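Local coordinates for protein UL37 (Suid herpesvirus 1, PDB 4K70) that is a herpesvirus inner tegument protein, here represented by its N-terminal half, that probably controls viral trafficking and binds metal ions such as calcium, at residues A375-G378 with G379-R383; P90-E93 with L94-V97. All blocks are in the same frame, centred on the assembly; numbering follows the deposited sequence.

Overall arrangement
Each contact is a continuous run of one helix, in which residues one turn apart meet, rather than a meeting of distant segments: contact 1 lies on helix 366-385 and contact 2 on helix 89-98, and the two have no element in common. Their centres are 41 Å apart, on opposite sides of the chain's centre, with about 26 Å between nearest atoms. Contact 1 is the more central and more buried, its valines packed among several helices; contact 2 is partly exposed, with three of its four leucines buried and a carboxylate directed to a sodium ion. Each carries metal, but by different chemistry: in 379-383 backbone carbonyls hold sodium and calcium, whereas in 90-93 a glutamate side chain holds sodium.

Contact 1 (A375-G378 with G379-R383); sequences AVVG and GVVHR. With NA (sodium ion), chain F; CA (calcium ion), chain D.
Val-377 and Val-381 meet one helical turn apart, where CG1 of Val-377 comes within 4.1 Å of CG2 of Val-381. The two side chains lie at a slant to each other and use different branches. In Val-377 the touching methyl is the one anti to the backbone N (chi1 169°), set beside the carbonyl carbon, which leans it toward the following turn, where Val-381 lies. Val-381 answers with the methyl on the side of its own backbone N, which also rests 3.3 Å from O of Val-377. That same oxygen receives N of Val-381 at 2.8 Å in a bond straight at the hydrogen (171°). At Val-380 only the carbonyl is met: its CG2 lies 3.4 Å from O of Val-376, and the backbone bond between Val-380 N and Val-376 O is weak.

His-382 brings CD2 of its ring back to the preceding turn. With CG beside the backbone N (chi1 -80°), CD2 comes to 3.1 Å from O of Gly-378, which meets the ring obliquely. This oxygen also accepts N of His-382 at 2.8 Å, while NE2 of His-382 is hydrogen-bonded to O of Phe-345.

Val-377 and Val-380 face helix 422-431 through Val-426 and Val-427; Val-381 also packs on Val-336, Val-337 and Leu-340 of helix 333-342. Near the helix's C-terminal end, the carbonyl of His-382 binds sodium and that of Arg-383 binds calcium at 2.4 Å from its O. Asp-386 contributes to both sites and Asp-387 to the calcium. The valine ridge is that of a buried helix in an all-helical bundle, leading into a calcium site built from a backbone carbonyl, aspartate carboxylates and a water.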
loop_
_atom_site.group_PDB
_atom_site.type_symbol
_atom_site.label_atom_id
_atom_site.label_comp_id
_atom_site.label_asym_id
_atom_site.label_seq_id
_atom_site.Cartn_x
_atom_site.Cartn_y
_atom_site.Cartn_z
ATOM N N ALA A 375 -13.450 -16.431 5.818
ATOM C CA ALA A 375 -12.206 -16.371 6.575
ATOM C C ALA A 375 -10.991 -16.521 5.669
ATOM O O ALA A 375 -9.978 -15.838 5.857
ATOM C CB ALA A 375 -12.184 -17.425 7.681
ATOM N N VAL A 376 -11.080 -17.397 4.673
ATOM C CA VAL A 376 -9.967 -17.537 3.723
ATOM C C VAL A 376 -9.737 -16.258 2.888
ATOM O O VAL A 376 -8.619 -15.744 2.787
ATOM C CB VAL A 376 -10.183 -18.725 2.774
ATOM C CG1 VAL A 376 -9.160 -18.696 1.666
ATOM C CG2 VAL A 376 -10.118 -20.051 3.541
ATOM N N VAL A 377 -10.795 -15.751 2.268
ATOM C CA VAL A 377 -10.670 -14.517 1.492
ATOM C C VAL A 377 -10.246 -13.352 2.402
ATOM O O VAL A 377 -9.417 -12.512 2.027
ATOM C CB VAL A 377 -11.982 -14.194 0.779
ATOM C CG1 VAL A 377 -11.938 -12.771 0.182
ATOM C CG2 VAL A 377 -12.249 -15.229 -0.307
ATOM N N GLY A 378 -10.803 -13.327 3.610
ATOM C CA GLY A 378 -10.522 -12.278 4.568
ATOM C C GLY A 378 -9.053 -12.214 4.958
ATOM O O GLY A 378 -8.474 -11.125 5.069
ATOM N N GLY A 379 -8.448 -13.377 5.188
ATOM C CA GLY A 379 -7.052 -13.430 5.581
ATOM C C GLY A 379 -6.180 -12.889 4.468
ATOM O O GLY A 379 -5.168 -12.224 4.699
ATOM N N VAL A 380 -6.579 -13.183 3.239
ATOM C CA VAL A 380 -5.832 -12.706 2.089
ATOM C C VAL A 380 -6.011 -11.191 1.938
ATOM O O VAL A 380 -5.040 -10.455 1.761
ATOM C CB VAL A 380 -6.238 -13.455 0.817
ATOM C CG1 VAL A 380 -5.541 -12.849 -0.409
ATOM C CG2 VAL A 380 -5.910 -14.949 0.961
ATOM N N VAL A 381 -7.250 -10.720 2.043
ATOM C CA VAL A 381 -7.509 -9.275 2.018
ATOM C C VAL A 381 -6.694 -8.532 3.084
ATOM O O VAL A 381 -6.057 -7.520 2.792
ATOM C CB VAL A 381 -9.009 -8.973 2.224
ATOM C CG1 VAL A 381 -9.240 -7.490 2.516
ATOM C CG2 VAL A 381 -9.802 -9.430 1.010
ATOM N N HIS A 382 -6.714 -9.037 4.318
ATOM C CA HIS A 382 -5.989 -8.379 5.419
ATOM C C HIS A 382 -4.496 -8.283 5.153
ATOM O O HIS A 382 -3.852 -7.269 5.464
ATOM C CB HIS A 382 -6.249 -9.080 6.755
ATOM C CG HIS A 382 -7.550 -8.700 7.384
ATOM N ND1 HIS A 382 -7.811 -7.423 7.834
ATOM C CD2 HIS A 382 -8.672 -9.421 7.637
ATOM C CE1 HIS A 382 -9.033 -7.372 8.336
ATOM N NE2 HIS A 382 -9.572 -8.574 8.236
ATOM N N ARG A 383 -3.948 -9.351 4.583
ATOM C CA ARG A 383 -2.553 -9.382 4.166
ATOM C C ARG A 383 -2.212 -8.312 3.129
ATOM O O ARG A 383 -1.163 -7.689 3.206
ATOM C CB ARG A 383 -2.218 -10.743 3.571
ATOM C CG ARG A 383 -2.024 -11.824 4.586
ATOM C CD ARG A 383 -1.084 -12.856 4.016
ATOM N NE ARG A 383 -1.739 -13.936 3.294
ATOM C CZ ARG A 383 -1.197 -14.559 2.245
ATOM N NH1 ARG A 383 -0.009 -14.177 1.780
ATOM N NH2 ARG A 383 -1.842 -15.555 1.652
HETATM NA NA NA F . -1.870 -6.104 6.414
HETATM CA CA CA D . 1.164 -7.145 3.360
HETATM O O HOH W 1 1.756 -8.823 1.728
#

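Contact 2 (P90-E93 with L94-V97). With NA (sodium ion), chain Q.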
loop_
_atom_site.group_PDB
_atom_site.type_symbol
_atom_site.label_atom_id
_atom_site.label_comp_id
_atom_site.label_asym_id
_atom_site.label_seq_id
_atom_site.Cartn_x
_atom_site.Cartn_y
_atom_site.Cartn_z
ATOM N N PRO A 90 14.880 16.814 1.422
ATOM C CA PRO A 90 16.023 16.512 0.555
ATOM C C PRO A 90 15.687 16.601 -0.937
ATOM O O PRO A 90 16.572 16.929 -1.735
ATOM C CB PRO A 90 16.365 15.066 0.921
ATOM C CG PRO A 90 15.801 14.871 2.295
ATOM C CD PRO A 90 14.542 15.680 2.299
ATOM N N LEU A 91 14.445 16.281 -1.308
ATOM C CA LEU A 91 14.019 16.414 -2.693
ATOM C C LEU A 91 13.896 17.864 -3.072
ATOM O O LEU A 91 14.336 18.271 -4.144
ATOM C CB LEU A 91 12.666 15.738 -2.938
ATOM C CG LEU A 91 12.700 14.223 -2.944
ATOM C CD1 LEU A 91 11.358 13.683 -3.456
ATOM C CD2 LEU A 91 13.867 13.740 -3.805
ATOM N N LEU A 92 13.249 18.636 -2.208
ATOM C CA LEU A 92 13.098 20.057 -2.451
ATOM C C LEU A 92 14.471 20.715 -2.539
ATOM O O LEU A 92 14.668 21.664 -3.297
ATOM C CB LEU A 92 12.280 20.705 -1.338
ATOM C CG LEU A 92 10.881 20.122 -1.132
ATOM C CD1 LEU A 92 10.071 20.983 -0.177
ATOM C CD2 LEU A 92 10.166 19.961 -2.457
ATOM N N GLU A 93 15.418 20.215 -1.755
ATOM C CA GLU A 93 16.754 20.810 -1.734
ATOM C C GLU A 93 17.471 20.556 -3.058
ATOM O O GLU A 93 18.182 21.417 -3.564
ATOM C CB GLU A 93 17.569 20.281 -0.547
ATOM C CG GLU A 93 18.766 21.145 -0.202
ATOM C CD GLU A 93 19.570 20.588 0.962
ATOM O OE1 GLU A 93 20.696 21.084 1.189
ATOM O OE2 GLU A 93 19.081 19.655 1.641
ATOM N N LEU A 94 17.263 19.373 -3.625
ATOM C CA LEU A 94 17.815 19.038 -4.923
ATOM C C LEU A 94 17.139 19.869 -6.021
ATOM O O LEU A 94 17.806 20.379 -6.929
ATOM C CB LEU A 94 17.629 17.548 -5.198
ATOM C CG LEU A 94 17.808 17.123 -6.648
ATOM C CD1 LEU A 94 19.220 17.414 -7.099
ATOM C CD2 LEU A 94 17.474 15.650 -6.802
ATOM N N LEU A 95 15.817 20.011 -5.941
ATOM C CA LEU A 95 15.092 20.855 -6.903
ATOM C C LEU A 95 15.586 22.299 -6.887
ATOM O O LEU A 95 15.689 22.930 -7.938
ATOM C CB LEU A 95 13.592 20.840 -6.630
ATOM C CG LEU A 95 12.899 19.504 -6.860
ATOM C CD1 LEU A 95 11.416 19.671 -6.591
ATOM C CD2 LEU A 95 13.170 19.010 -8.263
ATOM N N GLY A 96 15.870 22.819 -5.697
ATOM C CA GLY A 96 16.451 24.152 -5.569
ATOM C C GLY A 96 17.752 24.338 -6.346
ATOM O O GLY A 96 17.973 25.376 -6.973
ATOM N N VAL A 97 18.620 23.336 -6.293
ATOM C CA VAL A 97 19.846 23.321 -7.090
ATOM C C VAL A 97 19.566 23.220 -8.597
ATOM O O VAL A 97 20.115 23.980 -9.392
ATOM C CB VAL A 97 20.779 22.175 -6.631
ATOM C CG1 VAL A 97 21.888 21.920 -7.642
ATOM C CG2 VAL A 97 21.361 22.512 -5.271
HETATM NA NA NA Q . 21.218 19.990 3.345
HETATM O O HOH W 2 21.514 17.619 3.279
#
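Four successive i to i+4 backbone bonds join 90-93 to 94-97, the most direct from Leu-95 N to Leu-91 O (2.9 Å, 166° at the hydrogen) and the last, from Val-97 N to Glu-93 O, weak. The first, from Leu-94 N to Pro-90 O, is longer at 3.2 Å and more bent.

Among the side chains, Leu-92 and Leu-95 meet through their terminal methyls, CD2 of Leu-92 lying 4.3 Å from CD1 of Leu-95, a light apolar touch. CG of Leu-95 sits beside its own backbone N (chi1 -67°), a placement that brings it to 3.3 Å from O of Leu-91, the oxygen its amide already uses. Leu-94 approaches the previous turn through CB, 3.5 Å from O of Leu-91, and its side chain packs on Val-42 of helix 39-60. Leu-91, Leu-92 and Leu-95 all touch helix 120-137, the first two at Cys-131 and Leu-95 at Val-127 and Ser-128.

Glu-93 leaves this apolar side. Its chain is extended beyond CG, which carries the carboxylate well clear of the backbone, where both oxygens grip one sodium ion: OE1 at 2.5 Å and OE2 at 2.8 Å. The unequal lengths describe a lopsided bidentate clasp, and a water at 2.4 Å from the sodium adds a third ligand. Arg-43 of helix 39-60 touches the side chains of both Glu-93 and Val-97.

Leu-91, Leu-94 and Leu-95 thus make the buried apolar side, with Leu-92 at its exposed margin, while Glu-93, its chain touched by Arg-43, offers a two-oxygen, negatively charged site whose charge the sodium would partly offset, with water as co-ligand.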